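Local coordinates for galactose mutarotase-like protein (Clostridium acetobutylicum, PDB 3OS7), which probably binds carbohydrate and may act as an aldose 1-epimerase, interconverting the anomers of a sugar such as galactose, at residues 46-51 and 336-341; 85-90 and 94-99; 287-292 and 297-302. One frame throughout, in Å; residues are numbered along the deposited sequence.

Contact 1 (46-51 and 336-341)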
loop_
_atom_site.group_PDB
_atom_site.type_symbol
_atom_site.label_atom_id
_atom_site.label_comp_id
_atom_site.label_asym_id
_atom_site.label_seq_id
_atom_site.Cartn_x
_atom_site.Cartn_y
_atom_site.Cartn_z
ATOM N N THR A 46 -2.835 20.725 6.895
ATOM C CA THR A 46 -3.719 21.333 7.891
ATOM C C THR A 46 -4.371 22.628 7.354
ATOM O O THR A 46 -5.533 22.900 7.655
ATOM C CB THR A 46 -2.997 21.583 9.236
ATOM O OG1 THR A 46 -1.862 22.417 9.017
ATOM C CG2 THR A 46 -2.533 20.263 9.850
ATOM N N ASN A 47 -3.658 23.390 6.523
ATOM C CA ASN A 47 -4.236 24.628 5.975
ATOM C C ASN A 47 -5.370 24.369 4.974
ATOM O O ASN A 47 -6.234 25.212 4.798
ATOM C CB ASN A 47 -3.162 25.497 5.312
ATOM C CG ASN A 47 -2.232 26.172 6.329
ATOM O OD1 ASN A 47 -2.567 26.326 7.514
ATOM N ND2 ASN A 47 -1.053 26.576 5.864
ATOM N N LYS A 48 -5.356 23.220 4.301
ATOM C CA LYS A 48 -6.465 22.852 3.418
ATOM C C LYS A 48 -7.543 22.073 4.157
ATOM O O LYS A 48 -8.614 21.846 3.620
ATOM C CB LYS A 48 -5.960 22.049 2.222
ATOM C CG LYS A 48 -5.090 22.844 1.271
ATOM C CD LYS A 48 -4.768 22.014 0.045
ATOM C CE LYS A 48 -3.839 22.752 -0.914
ATOM N NZ LYS A 48 -3.704 22.001 -2.210
ATOM N N GLY A 49 -7.251 21.656 5.383
ATOM C CA GLY A 49 -8.165 20.851 6.158
ATOM C C GLY A 49 -8.311 19.423 5.646
ATOM O O GLY A 49 -9.361 18.798 5.839
ATOM N N VAL A 50 -7.274 18.905 4.993
ATOM C CA VAL A 50 -7.357 17.584 4.361
ATOM C C VAL A 50 -6.491 16.624 5.152
ATOM O O VAL A 50 -5.338 16.962 5.494
ATOM C CB VAL A 50 -6.915 17.609 2.899
ATOM C CG1 VAL A 50 -6.794 16.189 2.335
ATOM C CG2 VAL A 50 -7.892 18.454 2.058
ATOM N N THR A 51 -7.054 15.459 5.490
ATOM C CA THR A 51 -6.276 14.370 6.055
ATOM C C THR A 51 -6.502 13.133 5.179
ATOM O O THR A 51 -7.610 12.601 5.083
ATOM C CB THR A 51 -6.542 14.105 7.561
ATOM O OG1 THR A 51 -5.808 12.945 7.965
ATOM C CG2 THR A 51 -8.007 13.903 7.864
ATOM N N LEU A 336 1.536 10.631 -3.166
ATOM C CA LEU A 336 0.237 11.021 -2.641
ATOM C C LEU A 336 0.242 12.552 -2.523
ATOM O O LEU A 336 1.146 13.124 -1.930
ATOM C CB LEU A 336 0.035 10.409 -1.257
ATOM C CG LEU A 336 -0.360 8.957 -1.196
ATOM C CD1 LEU A 336 -0.288 8.474 0.281
ATOM C CD2 LEU A 336 -1.772 8.776 -1.741
ATOM N N TYR A 337 -0.778 13.191 -3.072
ATOM C CA TYR A 337 -0.889 14.649 -3.041
ATOM C C TYR A 337 -2.331 15.084 -3.182
ATOM O O TYR A 337 -3.209 14.289 -3.535
ATOM C CB TYR A 337 -0.038 15.312 -4.142
ATOM C CG TYR A 337 -0.155 14.749 -5.549
ATOM C CD1 TYR A 337 0.595 13.651 -5.931
ATOM C CD2 TYR A 337 -0.959 15.374 -6.526
ATOM C CE1 TYR A 337 0.516 13.140 -7.222
ATOM C CE2 TYR A 337 -1.025 14.885 -7.808
ATOM C CZ TYR A 337 -0.294 13.756 -8.155
ATOM O OH TYR A 337 -0.320 13.223 -9.431
ATOM N N ILE A 338 -2.560 16.358 -2.929
ATOM C CA ILE A 338 -3.887 16.961 -2.994
ATOM C C ILE A 338 -3.864 18.004 -4.101
ATOM O O ILE A 338 -2.870 18.732 -4.269
ATOM C CB ILE A 338 -4.225 17.676 -1.648
ATOM C CG1 ILE A 338 -4.076 16.714 -0.474
ATOM C CG2 ILE A 338 -5.643 18.302 -1.687
ATOM C CD1 ILE A 338 -3.872 17.410 0.898
ATOM N N GLU A 339 -4.950 18.102 -4.856
ATOM C CA GLU A 339 -5.024 19.161 -5.871
ATOM C C GLU A 339 -6.433 19.696 -5.995
ATOM O O GLU A 339 -7.406 19.048 -5.559
ATOM C CB GLU A 339 -4.443 18.680 -7.215
ATOM C CG GLU A 339 -5.184 17.554 -7.822
ATOM C CD GLU A 339 -4.586 16.997 -9.116
ATOM O OE1 GLU A 339 -3.371 17.106 -9.378
ATOM O OE2 GLU A 339 -5.380 16.393 -9.870
ATOM N N ASN A 340 -6.529 20.905 -6.543
ATOM C CA ASN A 340 -7.826 21.533 -6.814
ATOM C C ASN A 340 -8.442 20.873 -8.006
ATOM O O ASN A 340 -7.730 20.445 -8.892
ATOM C CB ASN A 340 -7.659 23.027 -7.115
ATOM C CG ASN A 340 -7.155 23.798 -5.940
ATOM O OD1 ASN A 340 -7.324 23.384 -4.795
ATOM N ND2 ASN A 340 -6.504 24.933 -6.207
HETATM N N MSE A 341 -9.757 20.774 -8.031
HETATM C CA MSE A 341 -10.458 20.262 -9.205
HETATM C C MSE A 341 -10.889 21.421 -10.089
HETATM O O MSE A 341 -10.913 22.580 -9.663
HETATM O OXT MSE A 341 -11.248 21.223 -11.252
HETATM C CB MSE A 341 -11.687 19.449 -8.781
HETATM C CG MSE A 341 -11.333 18.224 -7.970
HETATM SE SE MSE A 341 -12.826 17.215 -7.329
HETATM C CE MSE A 341 -13.892 17.049 -8.980
HETATM O O HOH W 1 -6.448 21.410 -3.261
#

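Contact 2 (85-90 and 94-99)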
loop_
_atom_site.group_PDB
_atom_site.type_symbol
_atom_site.label_atom_id
_atom_site.label_comp_id
_atom_site.label_asym_id
_atom_site.label_seq_id
_atom_site.Cartn_x
_atom_site.Cartn_y
_atom_site.Cartn_z
ATOM N N ASP A 85 -3.181 -22.099 0.063
ATOM C CA ASP A 85 -2.669 -23.130 0.996
ATOM C C ASP A 85 -1.326 -22.779 1.631
ATOM O O ASP A 85 -0.655 -23.638 2.203
ATOM C CB ASP A 85 -2.584 -24.527 0.315
ATOM C CG ASP A 85 -3.927 -25.113 -0.038
ATOM O OD1 ASP A 85 -4.962 -24.669 0.512
ATOM O OD2 ASP A 85 -3.953 -26.028 -0.901
ATOM N N GLY A 86 -0.934 -21.510 1.552
ATOM C CA GLY A 86 0.337 -21.047 2.062
ATOM C C GLY A 86 1.555 -21.670 1.407
ATOM O O GLY A 86 2.621 -21.751 2.038
ATOM N N THR A 87 1.421 -22.129 0.164
ATOM C CA THR A 87 2.533 -22.859 -0.455
ATOM C C THR A 87 2.647 -22.577 -1.934
ATOM O O THR A 87 1.658 -22.324 -2.627
ATOM C CB THR A 87 2.440 -24.404 -0.191
ATOM O OG1 THR A 87 3.642 -25.088 -0.622
ATOM C CG2 THR A 87 1.235 -25.004 -0.875
ATOM N N PHE A 88 3.887 -22.589 -2.403
ATOM C CA PHE A 88 4.165 -22.449 -3.848
ATOM C C PHE A 88 5.536 -23.043 -4.092
ATOM O O PHE A 88 6.283 -23.278 -3.154
ATOM C CB PHE A 88 4.103 -20.992 -4.345
ATOM C CG PHE A 88 5.169 -20.072 -3.777
ATOM C CD1 PHE A 88 4.948 -19.373 -2.606
ATOM C CD2 PHE A 88 6.396 -19.905 -4.413
ATOM C CE1 PHE A 88 5.896 -18.510 -2.104
ATOM C CE2 PHE A 88 7.356 -19.050 -3.905
ATOM C CZ PHE A 88 7.112 -18.361 -2.740
ATOM N N LYS A 89 5.850 -23.269 -5.356
ATOM C CA LYS A 89 7.165 -23.738 -5.767
ATOM C C LYS A 89 7.905 -22.694 -6.603
ATOM O O LYS A 89 7.299 -21.928 -7.369
ATOM C CB LYS A 89 7.020 -25.040 -6.567
ATOM C CG LYS A 89 6.475 -26.152 -5.726
ATOM C CD LYS A 89 6.546 -27.484 -6.369
ATOM C CE LYS A 89 7.933 -28.071 -6.264
ATOM N NZ LYS A 89 7.937 -29.280 -7.073
ATOM N N LEU A 90 9.219 -22.702 -6.476
ATOM C CA LEU A 90 10.084 -21.980 -7.407
ATOM C C LEU A 90 11.143 -22.981 -7.852
ATOM O O LEU A 90 11.961 -23.435 -7.055
ATOM C CB LEU A 90 10.690 -20.731 -6.760
ATOM C CG LEU A 90 11.555 -19.864 -7.673
ATOM C CD1 LEU A 90 10.681 -19.257 -8.784
ATOM C CD2 LEU A 90 12.313 -18.778 -6.914
ATOM N N THR A 94 10.214 -25.921 -2.630
ATOM C CA THR A 94 8.868 -25.717 -2.100
ATOM C C THR A 94 8.928 -24.771 -0.913
ATOM O O THR A 94 9.719 -24.959 0.016
ATOM C CB THR A 94 8.221 -27.048 -1.626
ATOM O OG1 THR A 94 8.201 -27.996 -2.695
ATOM C CG2 THR A 94 6.785 -26.837 -1.136
ATOM N N TYR A 95 8.090 -23.749 -0.959
ATOM C CA TYR A 95 7.896 -22.823 0.134
ATOM C C TYR A 95 6.572 -23.188 0.789
ATOM O O TYR A 95 5.561 -23.381 0.099
ATOM C CB TYR A 95 7.829 -21.407 -0.428
ATOM C CG TYR A 95 9.143 -20.916 -0.965
ATOM C CD1 TYR A 95 9.523 -21.180 -2.275
ATOM C CD2 TYR A 95 10.012 -20.205 -0.161
ATOM C CE1 TYR A 95 10.737 -20.759 -2.767
ATOM C CE2 TYR A 95 11.212 -19.772 -0.638
ATOM C CZ TYR A 95 11.573 -20.043 -1.947
ATOM O OH TYR A 95 12.788 -19.608 -2.428
ATOM N N LYS A 96 6.572 -23.309 2.107
ATOM C CA LYS A 96 5.359 -23.641 2.839
ATOM C C LYS A 96 5.295 -22.770 4.099
ATOM O O LYS A 96 6.182 -22.831 4.949
ATOM C CB LYS A 96 5.329 -25.128 3.158
ATOM C CG LYS A 96 3.988 -25.623 3.686
ATOM C CD LYS A 96 4.104 -27.075 4.143
ATOM C CE LYS A 96 2.758 -27.752 4.216
ATOM N NZ LYS A 96 1.815 -26.945 5.018
ATOM N N PHE A 97 4.262 -21.935 4.177
ATOM C CA PHE A 97 4.104 -20.987 5.282
ATOM C C PHE A 97 2.941 -21.381 6.166
ATOM O O PHE A 97 1.970 -21.948 5.685
ATOM C CB PHE A 97 3.830 -19.585 4.741
ATOM C CG PHE A 97 4.768 -19.136 3.662
ATOM C CD1 PHE A 97 6.113 -19.499 3.676
ATOM C CD2 PHE A 97 4.315 -18.293 2.660
ATOM C CE1 PHE A 97 6.973 -19.070 2.688
ATOM C CE2 PHE A 97 5.182 -17.859 1.650
ATOM C CZ PHE A 97 6.517 -18.240 1.674
ATOM N N PRO A 98 3.010 -21.060 7.461
ATOM C CA PRO A 98 1.860 -21.368 8.319
ATOM C C PRO A 98 0.627 -20.581 7.875
ATOM O O PRO A 98 0.774 -19.449 7.491
ATOM C CB PRO A 98 2.328 -20.916 9.703
ATOM C CG PRO A 98 3.805 -20.987 9.648
ATOM C CD PRO A 98 4.175 -20.618 8.244
ATOM N N ILE A 99 -0.555 -21.181 7.945
ATOM C CA ILE A 99 -1.794 -20.549 7.498
ATOM C C ILE A 99 -2.201 -19.418 8.461
ATOM O O ILE A 99 -2.405 -19.660 9.655
ATOM C CB ILE A 99 -2.924 -21.624 7.412
ATOM C CG1 ILE A 99 -2.581 -22.668 6.359
ATOM C CG2 ILE A 99 -4.324 -21.004 7.158
ATOM C CD1 ILE A 99 -2.353 -22.043 4.932
HETATM O O HOH W 2 0.944 -24.021 4.681
#

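Contact 3 (287-292 and 297-302)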
loop_
_atom_site.group_PDB
_atom_site.type_symbol
_atom_site.label_atom_id
_atom_site.label_comp_id
_atom_site.label_asym_id
_atom_site.label_seq_id
_atom_site.Cartn_x
_atom_site.Cartn_y
_atom_site.Cartn_z
ATOM N N VAL A 287 -6.099 -4.035 -5.692
ATOM C CA VAL A 287 -7.290 -4.500 -4.993
ATOM C C VAL A 287 -7.933 -3.269 -4.381
ATOM O O VAL A 287 -7.256 -2.420 -3.811
ATOM C CB VAL A 287 -6.981 -5.554 -3.919
ATOM C CG1 VAL A 287 -8.199 -5.770 -2.987
ATOM C CG2 VAL A 287 -6.512 -6.850 -4.586
ATOM N N ILE A 288 -9.242 -3.130 -4.576
ATOM C CA ILE A 288 -10.001 -2.115 -3.881
ATOM C C ILE A 288 -10.936 -2.874 -2.937
ATOM O O ILE A 288 -11.628 -3.805 -3.347
ATOM C CB ILE A 288 -10.763 -1.141 -4.804
ATOM C CG1 ILE A 288 -11.598 -0.164 -3.953
ATOM C CG2 ILE A 288 -11.615 -1.876 -5.891
ATOM C CD1 ILE A 288 -12.169 0.996 -4.688
ATOM N N TRP A 289 -10.935 -2.474 -1.676
ATOM C CA TRP A 289 -11.724 -3.113 -0.641
ATOM C C TRP A 289 -12.168 -2.024 0.325
ATOM O O TRP A 289 -11.319 -1.335 0.884
ATOM C CB TRP A 289 -10.889 -4.157 0.087
ATOM C CG TRP A 289 -11.534 -4.735 1.319
ATOM C CD1 TRP A 289 -12.545 -5.647 1.367
ATOM C CD2 TRP A 289 -11.174 -4.461 2.692
ATOM N NE1 TRP A 289 -12.845 -5.953 2.685
ATOM C CE2 TRP A 289 -12.012 -5.240 3.509
ATOM C CE3 TRP A 289 -10.236 -3.605 3.305
ATOM C CZ2 TRP A 289 -11.936 -5.203 4.909
ATOM C CZ3 TRP A 289 -10.168 -3.572 4.688
ATOM C CH2 TRP A 289 -11.017 -4.358 5.469
ATOM N N ASN A 290 -13.473 -1.855 0.503
ATOM C CA ASN A 290 -13.963 -0.750 1.335
ATOM C C ASN A 290 -14.552 -1.186 2.692
ATOM O O ASN A 290 -15.246 -0.395 3.301
ATOM C CB ASN A 290 -14.981 0.092 0.577
ATOM C CG ASN A 290 -16.269 -0.671 0.269
ATOM O OD1 ASN A 290 -16.367 -1.872 0.548
ATOM N ND2 ASN A 290 -17.257 0.023 -0.322
ATOM N N ASP A 291 -14.284 -2.430 3.121
ATOM C CA ASP A 291 -14.721 -2.933 4.419
ATOM C C ASP A 291 -16.226 -2.685 4.632
ATOM O O ASP A 291 -16.614 -2.114 5.631
ATOM C CB ASP A 291 -13.893 -2.277 5.535
ATOM C CG ASP A 291 -13.956 -3.049 6.866
ATOM O OD1 ASP A 291 -14.689 -4.059 6.953
ATOM O OD2 ASP A 291 -13.262 -2.638 7.834
HETATM N N MSE A 292 -17.028 -3.097 3.643
HETATM C CA MSE A 292 -18.489 -2.942 3.595
HETATM C C MSE A 292 -18.983 -1.540 3.211
HETATM O O MSE A 292 -20.152 -1.390 2.897
HETATM C CB MSE A 292 -19.167 -3.396 4.900
HETATM C CG MSE A 292 -18.807 -4.779 5.379
HETATM SE SE MSE A 292 -19.019 -6.159 4.015
HETATM C CE MSE A 292 -20.974 -6.340 4.027
ATOM N N TYR A 297 -13.885 4.832 5.351
ATOM C CA TYR A 297 -12.592 4.619 4.708
ATOM C C TYR A 297 -12.692 3.592 3.598
ATOM O O TYR A 297 -13.681 2.855 3.484
ATOM C CB TYR A 297 -11.523 4.208 5.737
ATOM C CG TYR A 297 -11.453 2.748 6.117
ATOM C CD1 TYR A 297 -12.376 2.173 6.994
ATOM C CD2 TYR A 297 -10.402 1.955 5.676
ATOM C CE1 TYR A 297 -12.280 0.828 7.351
ATOM C CE2 TYR A 297 -10.284 0.650 6.044
ATOM C CZ TYR A 297 -11.223 0.067 6.866
ATOM O OH TYR A 297 -11.052 -1.254 7.209
ATOM N N ALA A 298 -11.666 3.563 2.767
ATOM C CA ALA A 298 -11.536 2.531 1.767
ATOM C C ALA A 298 -10.062 2.253 1.567
ATOM O O ALA A 298 -9.238 3.161 1.670
ATOM C CB ALA A 298 -12.215 2.926 0.434
ATOM N N CYS A 299 -9.755 0.989 1.305
ATOM C CA CYS A 299 -8.416 0.577 0.921
ATOM C C CYS A 299 -8.227 0.462 -0.590
ATOM O O CYS A 299 -9.021 -0.162 -1.310
ATOM C CB CYS A 299 -8.039 -0.727 1.569
ATOM S SG CYS A 299 -7.920 -0.549 3.403
ATOM N N ILE A 300 -7.130 1.045 -1.043
ATOM C CA ILE A 300 -6.755 1.055 -2.461
ATOM C C ILE A 300 -5.337 0.508 -2.495
ATOM O O ILE A 300 -4.402 1.164 -2.023
ATOM C CB ILE A 300 -6.852 2.477 -3.055
ATOM C CG1 ILE A 300 -8.287 2.997 -2.977
ATOM C CG2 ILE A 300 -6.375 2.457 -4.532
ATOM C CD1 ILE A 300 -8.438 4.499 -3.425
ATOM N N GLU A 301 -5.198 -0.712 -3.017
ATOM C CA GLU A 301 -4.090 -1.598 -2.697
ATOM C C GLU A 301 -3.281 -1.987 -3.950
ATOM O O GLU A 301 -3.577 -2.976 -4.586
ATOM C CB GLU A 301 -4.623 -2.844 -1.999
ATOM C CG GLU A 301 -5.637 -2.563 -0.841
ATOM C CD GLU A 301 -6.186 -3.858 -0.206
ATOM O OE1 GLU A 301 -5.568 -4.916 -0.383
ATOM O OE2 GLU A 301 -7.241 -3.823 0.451
ATOM N N PRO A 302 -2.241 -1.211 -4.263
ATOM C CA PRO A 302 -1.397 -1.547 -5.395
ATOM C C PRO A 302 -0.574 -2.788 -5.125
ATOM O O PRO A 302 -0.188 -3.027 -3.977
ATOM C CB PRO A 302 -0.508 -0.328 -5.545
ATOM C CG PRO A 302 -0.456 0.288 -4.223
ATOM C CD PRO A 302 -1.788 0.029 -3.588
HETATM O O HOH W 3 -15.759 1.672 5.032
#

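Contact 1 (46-51 and 336-341)
Lys48 and Val50, on a turn closed by a G1 beta bulge, pack against Ile338 in the final strand of a mutarotase-type beta fold. In the bulge, Gly49 and Val50 both lie opposite Asp45, the end of strand 39-45. Gly49 sits at positive phi there, and the chain then enters the short strand 50-51.

The centre of the contact is apolar. Val50 and Ile338 reach toward each other tip to tip. Val50 CG1 lies anti to the backbone N (chi1 171°), which aims it at the last strand, and it meets Ile338 CD1 at 3.5 Å. That is tighter than usual for two carbons. Val50 CB is almost as near, 3.6 Å from Ile338 CD1. Phe192 and Ile193 also press on Val50, while Ile52 and Thr273 touch Ile338, so the pair is buried. The backbone N of Ile338 is hydrogen-bonded to Tyr28 OH.

Lys48 borders this apolar pair on the exposed side. Its extended chain slides past Ile338 in the opposite direction, with Lys48 CD 4.2 Å from Ile338 CG2. Lys48 NZ ends 4.0 Å from Ile338 O, too far for a bond. A water makes the polar link instead. It accepts from Lys48 NZ at 3.0 Å and donates to Asn340 OD1 at 2.6 Å.

Contact 2 (85-90 and 94-99)
Phe88 and Tyr95 pair across an antiparallel beta hairpin, and their rings lead an aromatic cluster. The planes are 15° apart but slid, with centroids 4.8 Å apart, so overlap is slight. Tyr95 CB makes a CH-pi contact over the Phe88 face, 4.0 Å from the centroid. Phe88 CG sits between its own backbone N and carbonyl carbon (chi1 65°), which leans the ring toward Tyr95. Phe97 joins obliquely, its CZ 3.8 Å from Phe88 CE1.

Hydrogen bonds hold the strands together. Tyr95 N donates to Phe88 O at 2.9 Å. Tyr95 O accepts twice, from Phe88 N at 3.1 Å and from the Thr87 hydroxyl OG1 at 2.7 Å. Beyond the strands, Phe97 N donates to Gly86 O at 2.7 Å.

A water bridges the open end, donating to Asp85 O and Phe97 O and accepting from Lys96 NZ. Ile99 CD1 packs 3.5 Å from Asp85 C.

The hairpin joins strands 82-90 and 93-96, and strand 106-108 lies on the other side of 82-90. Tyr107 of that strand meets Phe97 edge-to-face. Tyr95 OH bonds His149, and Pro179 of strand 178-189 touches Phe88, Leu90 and Tyr95.

Contact 3 (287-292 and 297-302)
The Trp289 indole meets Cys299 SG at its edge, near the ring plane, where SG lies 3.8 Å from Trp289 CE3. This is a sulfur-aromatic contact. One face of the indole is covered from its own segment: Asp291 N stands 3.6 Å above the plane, over the ring centre. Trp289 CG is anti to the backbone N (chi1 171°), which lays the six-membered ring beside Cys299 and brings CZ3 within 3.5 Å of Tyr297 OH. The Tyr297 ring has Asp291 OD2 at its edge. Tyr297 OH donates to Asp291 OD2 at 2.7 Å. The hydroxyl comes to the anti side of the carboxylate, 23° out of its plane, and the carboxylate and ring planes stand 88° apart. Arg54 makes a cation-pi contact with Tyr297.

These groups sit on a beta hairpin of strands 285-289 and 297-303. Val287 with Glu301 and Trp289 with Cys299 are hydrogen-bonded antiparallel pairs, each bonded both ways. Ile288 and Ile300 form the non-hydrogen-bonded pair between them, on the opposite face from Trp289 and Cys299. Strand 178-189 flanks the hairpin on one side and strand 246-256 on the other. A bound tartrate lies about 3 Å from the Trp289 side chain. It probably comes from the crystallisation liquor, but its place is consistent with a ligand pocket.

On the Trp289 face, Glu301 runs extended across Val287, with OE1 3.8 Å from Val287 CG1. His185 also touches Glu301. Past the Trp289-Cys299 pair the ladder of bonds gives way to side-chain packing and a water. Asn290 CB and Ala298 CB are 4.0 Å apart, and the Asn290 amide turns to Val240 O, His243 O and Ile245 N. The water donates to both Asn290 O and Tyr297 O.

In the fold
Contact 3 is the most central, about 10 Å from the chain's centre, and most of its touching residues are buried. Contacts 1 and 2 lie on opposite sides of that centre, their own centres about 42 Å apart. Contacts 2 and 3 are local hairpins knit by backbone bonds, both nested within the sequence span that contact 1 closes. Contact 1 joins segments whose nearest ends are 285 residues apart, with an apolar pair and a water bridge. Contact 2 is aromatic and partly exposed, whereas contact 3 adds two carboxylates, that of Glu301 buried, and an indole beside a bound tartrate. Strand 178-189 touches both hairpins. Strand 273-279 touches contacts 1 and 3.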